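Local coordinates for protein OLD nuclease (Thermus scotoductus, PDB 6P74) that degrades linear or supercoiled double-stranded DNA in the 5'-to-3' direction, nicks circular DNA, and hydrolyses ATP in a DNA-stimulated manner, at residues Gly21-Ile26 with Cys303-Ser308; Ser150-Ile155 with Pro227-Arg232; Arg288-Leu293 with Pro312-Val317. All coordinates share one frame; numbering follows the deposited sequence.

Contact 1: Gly21-Ile26 with Cys303-Ser308; sequences GPLTAI and CQIIYS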
loop_
_atom_site.group_PDB
_atom_site.type_symbol
_atom_site.label_atom_id
_atom_site.label_comp_id
_atom_site.label_asym_id
_atom_site.label_seq_id
_atom_site.Cartn_x
_atom_site.Cartn_y
_atom_site.Cartn_z
ATOM N N GLY A 21 -21.927 5.189 -12.226
ATOM C CA GLY A 21 -23.225 4.614 -12.485
ATOM C C GLY A 21 -23.430 3.289 -11.779
ATOM O O GLY A 21 -22.555 2.794 -11.055
ATOM N N PRO A 22 -24.598 2.679 -11.996
ATOM C CA PRO A 22 -24.946 1.476 -11.217
ATOM C C PRO A 22 -23.928 0.372 -11.396
ATOM O O PRO A 22 -23.643 -0.389 -10.462
ATOM C CB PRO A 22 -26.325 1.076 -11.774
ATOM C CG PRO A 22 -26.808 2.260 -12.565
ATOM C CD PRO A 22 -25.569 2.960 -13.068
ATOM N N LEU A 23 -23.375 0.270 -12.598
ATOM C CA LEU A 23 -22.197 -0.531 -12.864
ATOM C C LEU A 23 -21.165 0.417 -13.446
ATOM O O LEU A 23 -21.447 1.102 -14.436
ATOM C CB LEU A 23 -22.512 -1.658 -13.842
ATOM C CG LEU A 23 -21.573 -2.847 -13.873
ATOM C CD1 LEU A 23 -21.653 -3.558 -12.546
ATOM C CD2 LEU A 23 -21.993 -3.769 -14.989
ATOM N N THR A 24 -19.991 0.484 -12.818
ATOM C CA THR A 24 -18.891 1.311 -13.302
ATOM C C THR A 24 -17.685 0.396 -13.476
ATOM O O THR A 24 -17.179 -0.158 -12.495
ATOM C CB THR A 24 -18.594 2.467 -12.348
ATOM O OG1 THR A 24 -19.814 3.150 -12.005
ATOM C CG2 THR A 24 -17.657 3.445 -13.003
ATOM N N ALA A 25 -17.242 0.216 -14.730
ATOM C CA ALA A 25 -16.152 -0.689 -15.074
ATOM C C ALA A 25 -14.969 0.174 -15.473
ATOM O O ALA A 25 -15.018 0.870 -16.497
ATOM C CB ALA A 25 -16.535 -1.638 -16.211
ATOM N N ILE A 26 -13.909 0.123 -14.677
ATOM C CA ILE A 26 -12.768 1.015 -14.820
ATOM C C ILE A 26 -11.607 0.217 -15.394
ATOM O O ILE A 26 -11.154 -0.753 -14.778
ATOM C CB ILE A 26 -12.393 1.644 -13.476
ATOM C CG1 ILE A 26 -13.644 2.273 -12.830
ATOM C CG2 ILE A 26 -11.245 2.594 -13.663
ATOM C CD1 ILE A 26 -13.355 3.109 -11.592
ATOM N N CYS A 303 -27.904 -3.114 -5.921
ATOM C CA CYS A 303 -26.634 -2.590 -5.444
ATOM C C CYS A 303 -26.011 -1.780 -6.569
ATOM O O CYS A 303 -26.512 -1.751 -7.697
ATOM C CB CYS A 303 -25.692 -3.709 -5.009
ATOM S SG CYS A 303 -25.131 -4.671 -6.403
ATOM N N GLN A 304 -24.908 -1.124 -6.245
ATOM C CA GLN A 304 -24.065 -0.467 -7.223
ATOM C C GLN A 304 -22.687 -1.107 -7.142
ATOM O O GLN A 304 -22.152 -1.272 -6.042
ATOM C CB GLN A 304 -23.999 1.040 -6.956
ATOM C CG GLN A 304 -22.845 1.727 -7.669
ATOM C CD GLN A 304 -22.754 3.200 -7.339
ATOM O OE1 GLN A 304 -22.868 3.593 -6.169
ATOM N NE2 GLN A 304 -22.541 4.035 -8.372
ATOM N N ILE A 305 -22.125 -1.491 -8.292
ATOM C CA ILE A 305 -20.814 -2.145 -8.347
ATOM C C ILE A 305 -19.844 -1.236 -9.083
ATOM O O ILE A 305 -20.080 -0.866 -10.242
ATOM C CB ILE A 305 -20.873 -3.524 -9.032
ATOM C CG1 ILE A 305 -21.910 -4.417 -8.368
ATOM C CG2 ILE A 305 -19.523 -4.212 -8.947
ATOM C CD1 ILE A 305 -21.504 -4.832 -6.969
ATOM N N ILE A 306 -18.742 -0.902 -8.428
ATOM C CA ILE A 306 -17.675 -0.121 -9.023
ATOM C C ILE A 306 -16.421 -0.972 -8.952
ATOM O O ILE A 306 -16.059 -1.443 -7.870
ATOM C CB ILE A 306 -17.471 1.211 -8.287
ATOM C CG1 ILE A 306 -18.736 2.067 -8.357
ATOM C CG2 ILE A 306 -16.237 1.956 -8.815
ATOM C CD1 ILE A 306 -18.643 3.313 -7.482
ATOM N N TYR A 307 -15.753 -1.169 -10.089
ATOM C CA TYR A 307 -14.584 -2.034 -10.049
ATOM C C TYR A 307 -13.551 -1.646 -11.096
ATOM O O TYR A 307 -13.873 -1.083 -12.148
ATOM C CB TYR A 307 -14.987 -3.495 -10.220
ATOM C CG TYR A 307 -15.738 -3.799 -11.487
ATOM C CD1 TYR A 307 -15.063 -4.026 -12.676
ATOM C CD2 TYR A 307 -17.116 -3.886 -11.491
ATOM C CE1 TYR A 307 -15.737 -4.315 -13.831
ATOM C CE2 TYR A 307 -17.799 -4.185 -12.632
ATOM C CZ TYR A 307 -17.103 -4.404 -13.805
ATOM O OH TYR A 307 -17.783 -4.703 -14.964
ATOM N N SER A 308 -12.292 -1.918 -10.763
ATOM C CA SER A 308 -11.215 -2.016 -11.733
ATOM C C SER A 308 -11.165 -3.450 -12.261
ATOM O O SER A 308 -11.547 -4.397 -11.570
ATOM C CB SER A 308 -9.877 -1.609 -11.109
ATOM O OG SER A 308 -9.516 -2.447 -10.016
#

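Contact 2: Ser150-Ile155 with Pro227-Arg232; sequences SIRGSI and PFNSLR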
loop_
_atom_site.group_PDB
_atom_site.type_symbol
_atom_site.label_atom_id
_atom_site.label_comp_id
_atom_site.label_asym_id
_atom_site.label_seq_id
_atom_site.Cartn_x
_atom_site.Cartn_y
_atom_site.Cartn_z
ATOM N N SER A 150 -9.425 -19.411 5.480
ATOM C CA SER A 150 -10.645 -18.777 5.971
ATOM C C SER A 150 -10.774 -17.390 5.354
ATOM O O SER A 150 -9.798 -16.810 4.873
ATOM C CB SER A 150 -10.657 -18.670 7.497
ATOM O OG SER A 150 -10.003 -17.484 7.911
ATOM N N ILE A 151 -12.004 -16.863 5.389
ATOM C CA ILE A 151 -12.332 -15.532 4.890
ATOM C C ILE A 151 -13.229 -14.847 5.913
ATOM O O ILE A 151 -13.870 -15.492 6.742
ATOM C CB ILE A 151 -13.033 -15.566 3.504
ATOM C CG1 ILE A 151 -14.351 -16.327 3.578
ATOM C CG2 ILE A 151 -12.148 -16.209 2.435
ATOM C CD1 ILE A 151 -15.167 -16.203 2.320
ATOM N N ARG A 152 -13.266 -13.518 5.850
ATOM C CA ARG A 152 -14.171 -12.737 6.684
ATOM C C ARG A 152 -14.024 -11.255 6.357
ATOM O O ARG A 152 -12.956 -10.805 5.929
ATOM C CB ARG A 152 -13.915 -13.008 8.177
ATOM C CG ARG A 152 -14.637 -12.060 9.154
ATOM C CD ARG A 152 -16.137 -12.345 9.302
ATOM N NE ARG A 152 -16.875 -11.182 9.813
ATOM C CZ ARG A 152 -18.182 -11.161 10.082
ATOM N NH1 ARG A 152 -18.927 -12.247 9.904
ATOM N NH2 ARG A 152 -18.748 -10.047 10.536
ATOM N N GLY A 153 -15.095 -10.496 6.541
ATOM C CA GLY A 153 -15.051 -9.064 6.311
ATOM C C GLY A 153 -16.437 -8.488 6.468
ATOM O O GLY A 153 -17.418 -9.208 6.683
ATOM N N SER A 154 -16.508 -7.162 6.362
ATOM C CA SER A 154 -17.806 -6.501 6.395
ATOM C C SER A 154 -18.730 -7.011 5.294
ATOM O O SER A 154 -19.945 -6.786 5.360
ATOM C CB SER A 154 -17.619 -4.986 6.286
ATOM O OG SER A 154 -16.638 -4.663 5.317
ATOM N N ILE A 155 -18.180 -7.714 4.296
ATOM C CA ILE A 155 -18.996 -8.285 3.226
ATOM C C ILE A 155 -19.872 -9.419 3.757
ATOM O O ILE A 155 -21.092 -9.445 3.540
ATOM C CB ILE A 155 -18.096 -8.761 2.072
ATOM C CG1 ILE A 155 -18.916 -9.542 1.048
ATOM C CG2 ILE A 155 -16.936 -9.600 2.607
ATOM C CD1 ILE A 155 -20.071 -8.756 0.477
ATOM N N PRO A 227 -22.451 -13.206 18.175
ATOM C CA PRO A 227 -21.593 -14.251 17.587
ATOM C C PRO A 227 -21.458 -14.157 16.074
ATOM O O PRO A 227 -20.382 -14.457 15.535
ATOM C CB PRO A 227 -22.290 -15.549 18.017
ATOM C CG PRO A 227 -23.725 -15.158 18.155
ATOM C CD PRO A 227 -23.721 -13.749 18.688
ATOM N N PHE A 228 -22.517 -13.740 15.375
ATOM C CA PHE A 228 -22.466 -13.572 13.930
ATOM C C PHE A 228 -21.452 -12.512 13.478
ATOM O O PHE A 228 -21.286 -12.315 12.270
ATOM C CB PHE A 228 -23.874 -13.258 13.423
ATOM C CG PHE A 228 -24.850 -14.347 13.718
ATOM C CD1 PHE A 228 -24.930 -15.463 12.897
ATOM C CD2 PHE A 228 -25.657 -14.287 14.834
ATOM C CE1 PHE A 228 -25.815 -16.493 13.170
ATOM C CE2 PHE A 228 -26.542 -15.310 15.114
ATOM C CZ PHE A 228 -26.625 -16.418 14.278
ATOM N N ASN A 229 -20.761 -11.835 14.393
ATOM C CA ASN A 229 -19.693 -10.909 14.027
ATOM C C ASN A 229 -18.326 -11.567 13.945
ATOM O O ASN A 229 -17.361 -10.913 13.542
ATOM C CB ASN A 229 -19.621 -9.747 15.021
ATOM C CG ASN A 229 -20.272 -8.485 14.486
ATOM O OD1 ASN A 229 -21.117 -8.535 13.583
ATOM N ND2 ASN A 229 -19.885 -7.342 15.047
ATOM N N SER A 230 -18.211 -12.828 14.323
ATOM C CA SER A 230 -16.972 -13.576 14.191
ATOM C C SER A 230 -17.123 -14.777 13.268
ATOM O O SER A 230 -16.153 -15.524 13.072
ATOM C CB SER A 230 -16.488 -14.032 15.575
ATOM O OG SER A 230 -17.323 -13.510 16.600
ATOM N N LEU A 231 -18.307 -14.998 12.709
ATOM C CA LEU A 231 -18.497 -16.111 11.797
ATOM C C LEU A 231 -17.704 -15.872 10.513
ATOM O O LEU A 231 -17.627 -14.750 10.006
ATOM C CB LEU A 231 -19.979 -16.292 11.492
ATOM C CG LEU A 231 -20.633 -17.655 11.638
ATOM C CD1 LEU A 231 -20.315 -18.333 12.973
ATOM C CD2 LEU A 231 -22.124 -17.466 11.494
ATOM N N ARG A 232 -17.096 -16.932 9.999
ATOM C CA ARG A 232 -16.368 -16.867 8.747
ATOM C C ARG A 232 -16.743 -18.076 7.904
ATOM O O ARG A 232 -17.338 -19.035 8.396
ATOM C CB ARG A 232 -14.861 -16.816 9.004
ATOM C CG ARG A 232 -14.449 -17.580 10.241
ATOM C CD ARG A 232 -12.944 -17.614 10.409
ATOM N NE ARG A 232 -12.521 -18.760 11.215
ATOM C CZ ARG A 232 -11.252 -19.052 11.487
ATOM N NH1 ARG A 232 -10.277 -18.280 11.020
ATOM N NH2 ARG A 232 -10.954 -20.112 12.226
#

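Contact 3: Arg288-Leu293 with Pro312-Val317; sequences RYFYRL and PIFADV. With SO4 (sulfate ion), chain J.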
loop_
_atom_site.group_PDB
_atom_site.type_symbol
_atom_site.label_atom_id
_atom_site.label_comp_id
_atom_site.label_asym_id
_atom_site.label_seq_id
_atom_site.Cartn_x
_atom_site.Cartn_y
_atom_site.Cartn_z
ATOM N N ARG A 288 -17.499 -15.349 -16.091
ATOM C CA ARG A 288 -18.739 -15.084 -16.797
ATOM C C ARG A 288 -19.924 -15.197 -15.860
ATOM O O ARG A 288 -20.842 -14.373 -15.904
ATOM C CB ARG A 288 -18.881 -16.032 -17.986
ATOM C CG ARG A 288 -18.208 -15.495 -19.231
ATOM C CD ARG A 288 -18.350 -16.418 -20.472
ATOM N NE ARG A 288 -17.124 -17.182 -20.715
ATOM C CZ ARG A 288 -16.096 -16.758 -21.452
ATOM N NH1 ARG A 288 -16.129 -15.570 -22.069
ATOM N NH2 ARG A 288 -15.031 -17.539 -21.582
ATOM N N TYR A 289 -19.915 -16.203 -14.993
ATOM C CA TYR A 289 -21.003 -16.353 -14.036
ATOM C C TYR A 289 -21.056 -15.155 -13.078
ATOM O O TYR A 289 -22.115 -14.567 -12.857
ATOM C CB TYR A 289 -20.830 -17.690 -13.300
ATOM C CG TYR A 289 -21.893 -17.974 -12.283
ATOM C CD1 TYR A 289 -21.829 -17.405 -11.034
ATOM C CD2 TYR A 289 -22.957 -18.815 -12.572
ATOM C CE1 TYR A 289 -22.791 -17.643 -10.094
ATOM C CE2 TYR A 289 -23.935 -19.070 -11.629
ATOM C CZ TYR A 289 -23.842 -18.466 -10.387
ATOM O OH TYR A 289 -24.791 -18.675 -9.413
ATOM N N PHE A 290 -19.904 -14.740 -12.549
ATOM C CA PHE A 290 -19.854 -13.613 -11.622
ATOM C C PHE A 290 -20.333 -12.317 -12.290
ATOM O O PHE A 290 -21.169 -11.585 -11.737
ATOM C CB PHE A 290 -18.422 -13.484 -11.084
ATOM C CG PHE A 290 -18.290 -12.649 -9.836
ATOM C CD1 PHE A 290 -19.395 -12.387 -9.025
ATOM C CD2 PHE A 290 -17.056 -12.125 -9.473
ATOM C CE1 PHE A 290 -19.261 -11.608 -7.884
ATOM C CE2 PHE A 290 -16.916 -11.355 -8.326
ATOM C CZ PHE A 290 -18.014 -11.087 -7.537
ATOM N N TYR A 291 -19.817 -12.018 -13.485
ATOM C CA TYR A 291 -20.226 -10.809 -14.193
ATOM C C TYR A 291 -21.735 -10.778 -14.423
ATOM O O TYR A 291 -22.389 -9.760 -14.180
ATOM C CB TYR A 291 -19.480 -10.696 -15.524
ATOM C CG TYR A 291 -19.828 -9.459 -16.338
ATOM C CD1 TYR A 291 -19.598 -8.185 -15.841
ATOM C CD2 TYR A 291 -20.376 -9.570 -17.612
ATOM C CE1 TYR A 291 -19.917 -7.045 -16.586
ATOM C CE2 TYR A 291 -20.689 -8.439 -18.363
ATOM C CZ TYR A 291 -20.453 -7.183 -17.844
ATOM O OH TYR A 291 -20.760 -6.066 -18.591
ATOM N N ARG A 292 -22.303 -11.880 -14.913
ATOM C CA ARG A 292 -23.750 -11.930 -15.111
ATOM C C ARG A 292 -24.492 -11.666 -13.808
ATOM O O ARG A 292 -25.535 -11.000 -13.791
ATOM C CB ARG A 292 -24.151 -13.284 -15.678
ATOM C CG ARG A 292 -25.553 -13.293 -16.260
ATOM C CD ARG A 292 -26.329 -14.520 -15.832
ATOM N NE ARG A 292 -26.515 -14.555 -14.383
ATOM C CZ ARG A 292 -27.571 -14.049 -13.750
ATOM N NH1 ARG A 292 -28.547 -13.462 -14.448
ATOM N NH2 ARG A 292 -27.649 -14.125 -12.419
ATOM N N LEU A 293 -23.958 -12.182 -12.702
ATOM C CA LEU A 293 -24.572 -11.983 -11.400
ATOM C C LEU A 293 -24.494 -10.523 -10.974
ATOM O O LEU A 293 -25.480 -9.962 -10.479
ATOM C CB LEU A 293 -23.887 -12.895 -10.388
ATOM C CG LEU A 293 -24.356 -13.038 -8.960
ATOM C CD1 LEU A 293 -23.548 -14.152 -8.360
ATOM C CD2 LEU A 293 -24.085 -11.768 -8.227
ATOM N N PRO A 312 -11.543 -8.898 -20.214
ATOM C CA PRO A 312 -12.597 -8.549 -21.177
ATOM C C PRO A 312 -13.959 -9.152 -20.831
ATOM O O PRO A 312 -14.952 -8.842 -21.500
ATOM C CB PRO A 312 -12.058 -9.092 -22.507
ATOM C CG PRO A 312 -11.080 -10.156 -22.123
ATOM C CD PRO A 312 -10.490 -9.738 -20.799
ATOM N N ILE A 313 -14.043 -10.023 -19.837
ATOM C CA ILE A 313 -15.347 -10.563 -19.497
ATOM C C ILE A 313 -16.127 -9.569 -18.650
ATOM O O ILE A 313 -17.347 -9.459 -18.792
ATOM C CB ILE A 313 -15.175 -11.930 -18.817
ATOM C CG1 ILE A 313 -14.698 -12.961 -19.859
ATOM C CG2 ILE A 313 -16.460 -12.376 -18.156
ATOM C CD1 ILE A 313 -13.780 -14.036 -19.263
ATOM N N PHE A 314 -15.437 -8.782 -17.820
ATOM C CA PHE A 314 -16.059 -7.755 -16.989
ATOM C C PHE A 314 -16.122 -6.381 -17.657
ATOM O O PHE A 314 -16.703 -5.447 -17.086
ATOM C CB PHE A 314 -15.310 -7.635 -15.656
ATOM C CG PHE A 314 -15.504 -8.807 -14.743
ATOM C CD1 PHE A 314 -14.698 -9.936 -14.855
ATOM C CD2 PHE A 314 -16.497 -8.786 -13.771
ATOM C CE1 PHE A 314 -14.887 -11.024 -14.017
ATOM C CE2 PHE A 314 -16.691 -9.867 -12.920
ATOM C CZ PHE A 314 -15.884 -10.987 -13.041
ATOM N N ALA A 315 -15.540 -6.212 -18.834
ATOM C CA ALA A 315 -15.561 -4.913 -19.501
ATOM C C ALA A 315 -16.231 -5.139 -20.851
ATOM O O ALA A 315 -15.563 -5.425 -21.847
ATOM C CB ALA A 315 -14.175 -4.334 -19.614
ATOM N N ASP A 316 -17.558 -5.017 -20.862
ATOM C CA ASP A 316 -18.392 -5.374 -22.006
ATOM C C ASP A 316 -18.603 -4.156 -22.896
ATOM O O ASP A 316 -19.135 -3.140 -22.434
ATOM C CB ASP A 316 -19.737 -5.906 -21.523
ATOM C CG ASP A 316 -20.427 -6.752 -22.555
ATOM O OD1 ASP A 316 -20.646 -6.265 -23.697
ATOM O OD2 ASP A 316 -20.733 -7.920 -22.218
ATOM N N VAL A 317 -18.224 -4.265 -24.177
ATOM C CA VAL A 317 -18.413 -3.123 -25.066
ATOM C C VAL A 317 -19.896 -2.820 -25.269
ATOM O O VAL A 317 -20.266 -1.672 -25.532
ATOM C CB VAL A 317 -17.700 -3.335 -26.416
ATOM C CG1 VAL A 317 -18.300 -4.480 -27.083
ATOM C CG2 VAL A 317 -17.888 -2.157 -27.307
HETATM S S SO4 J . -13.547 -21.177 -21.596
HETATM O O1 SO4 J . -14.521 -20.242 -21.039
HETATM O O2 SO4 J . -14.079 -21.771 -22.820
HETATM O O3 SO4 J . -13.284 -22.236 -20.629
HETATM O O4 SO4 J . -12.303 -20.468 -21.878
#

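Contact 1: Gly21-Ile26 with Cys303-Ser308
Leu23-Ile26 and Gln304-Ser308 pair as parallel strands, their axes 1° apart in direction and 4.8 Å apart at closest approach; they are adjacent central strands of a mixed, mostly parallel sheet, as in the core of P-loop ATPases. Four backbone hydrogen bonds zigzag between them: Ile305 N gives to Pro22 O, Thr24 N to Ile305 O, Tyr307 N to Thr24 O and Ile26 N to Tyr307 O.

One side-chain bond extends this pairing beyond the start of the first strand. Gln304 NE2 reaches Gly21 O at 3.0 Å, nearly straight at 171°, with the acceptor in the amide plane but the donor above the carbonyl plane. Thr24 OG1 donates to Gly21 O from the opposite face, so two donors grip this oxygen. Gln304 OE1 is in turn bonded to Thr272 OG1 and Leu2 N, which fixes the amide's rotation.

Apolar contacts form on both faces. Tyr307 CG sits between its backbone N and carbonyl carbon (chi1 58°), and the ring packs against Leu23 and Ala25: Ala25 CA lies over its face, 4.2 Å from the centroid, while Leu23 CD1 meets its edge, 3.9 Å from Tyr307 CE2. Leu23 CD1 also packs on Ile305 CB at 3.6 Å. On the other face Ile26 CD1 meets Ile306 CG2 at 4.2 Å.

Helix 284-299 covers Leu23 and Tyr307; helix 34-45, starting in the probable ATP-binding P-loop (Walker A), covers Ile26 and Ser308. Strands 272-276 and 323-328 flank the pair.

Contact 2: Ser150-Ile155 with Pro227-Arg232
Arg152 and Arg232 bring the backbones of Ser150-Ile155 and Pro227-Arg232 nearest, with CA atoms 5.1 Å apart, where a short, weakly bonded strand passes the exit of a turn whose first residues, Pro227-Asn229, form a 3-10 segment.

The side chain of Arg152 does most of the bridging. Its CG is anti to the backbone N (chi1 170°) and the chain bends at chi2, after which the guanidinium reaches into the turn. There NH1 donates to Leu231 O at 2.8 Å, in the carbonyl plane and on a lone pair. A second, weak bond runs from the same Arg152 NH1 to Phe228 O at 3.3 Å. Asn229 O lies over one face of the guanidinium, 3.3 Å above its plane and offset toward the rim. Three backbone carbonyls thus gather round one cation, probably a favourable electrostatic setting.

The chain of Arg232 is extended from CG to NE, and its CD and NH1 come near Ser150 CB and OG. Arg232 NH1 makes a weak hydrogen bond with Ser150 OG at 3.2 Å, the 120° angle at hydrogen being far from straight. Within the turn, Ser230 N donates to Pro227 O at 3.0 Å.

Through a backbone bond between Ile151 and Leu233, strand 150-151 pairs antiparallel with strand 232-235. Arg232 also pairs antiparallel with a strand of the second subunit, so this is a beta sheet continued across a homodimer interface, at or within the region probably responsible for dimerization.

Contact 3: Arg288-Leu293 with Pro312-Val317
Tyr291 and Phe314 form the centre of a helix-on-loop contact in the ABC-type ATPase domain: helix 284-299, the helix of a beta-alpha-beta crossover between parallel strands 272-276 and 304-308, is met by the loop following the second of these strands.

With Tyr291 CG anti to its backbone N (chi1 -180°), the ring edge is directed at the face of Phe314 in an offset edge-to-face pair, planes at 70° and centroids 5.7 Å apart. Two reciprocal CH-pi contacts reinforce it: Tyr291 CB lies 4.2 Å from the Phe314 ring centroid, and Phe314 CA lies 4.1 Å from that of Tyr291. The two side chains slide past each other in opposite directions. At the Phe314 ring edge, CZ meets Phe290 CD2 at 3.9 Å.

Ile313 O sits 3.2 Å above the Tyr291 ring plane, offset toward the rim. Asp316 CB lies 3.1 Å from Tyr291 OH, the side chains crossing at about a right angle, while Asp316 OD1 bonds to Asn318 ND2.

Arg288 and Ile313 also cross at about a right angle, with Ile313 CD1 over one face of the guanidinium. At the guanidinium edge, in its plane, Arg288 NH2 donates to O1 of a sulfate ion, probably from the crystallisation liquor, at 2.8 Å.

In the fold
Contacts 1 and 3 belong to one layered unit of the ATPase domain, their centres about 12 Å apart. Contact 1 pairs two adjacent central strands of the mixed sheet; contact 3 lies on the helix 284-299 side. They touch directly: Tyr307 OH probably bonds to Phe314 O, and Tyr307 OH packs on Tyr291 CE1. Their segments alternate along the chain, and sheet, crossover helix and following loop pack against each other. Contact 2 falls in sequence between the two strands of contact 1 and before contact 3, with centres about 24 and 27 Å away and nearest atoms about 9 Å from either. It lies near the inferred boundary of the dimerization region, and its strand pairing continues into the second subunit.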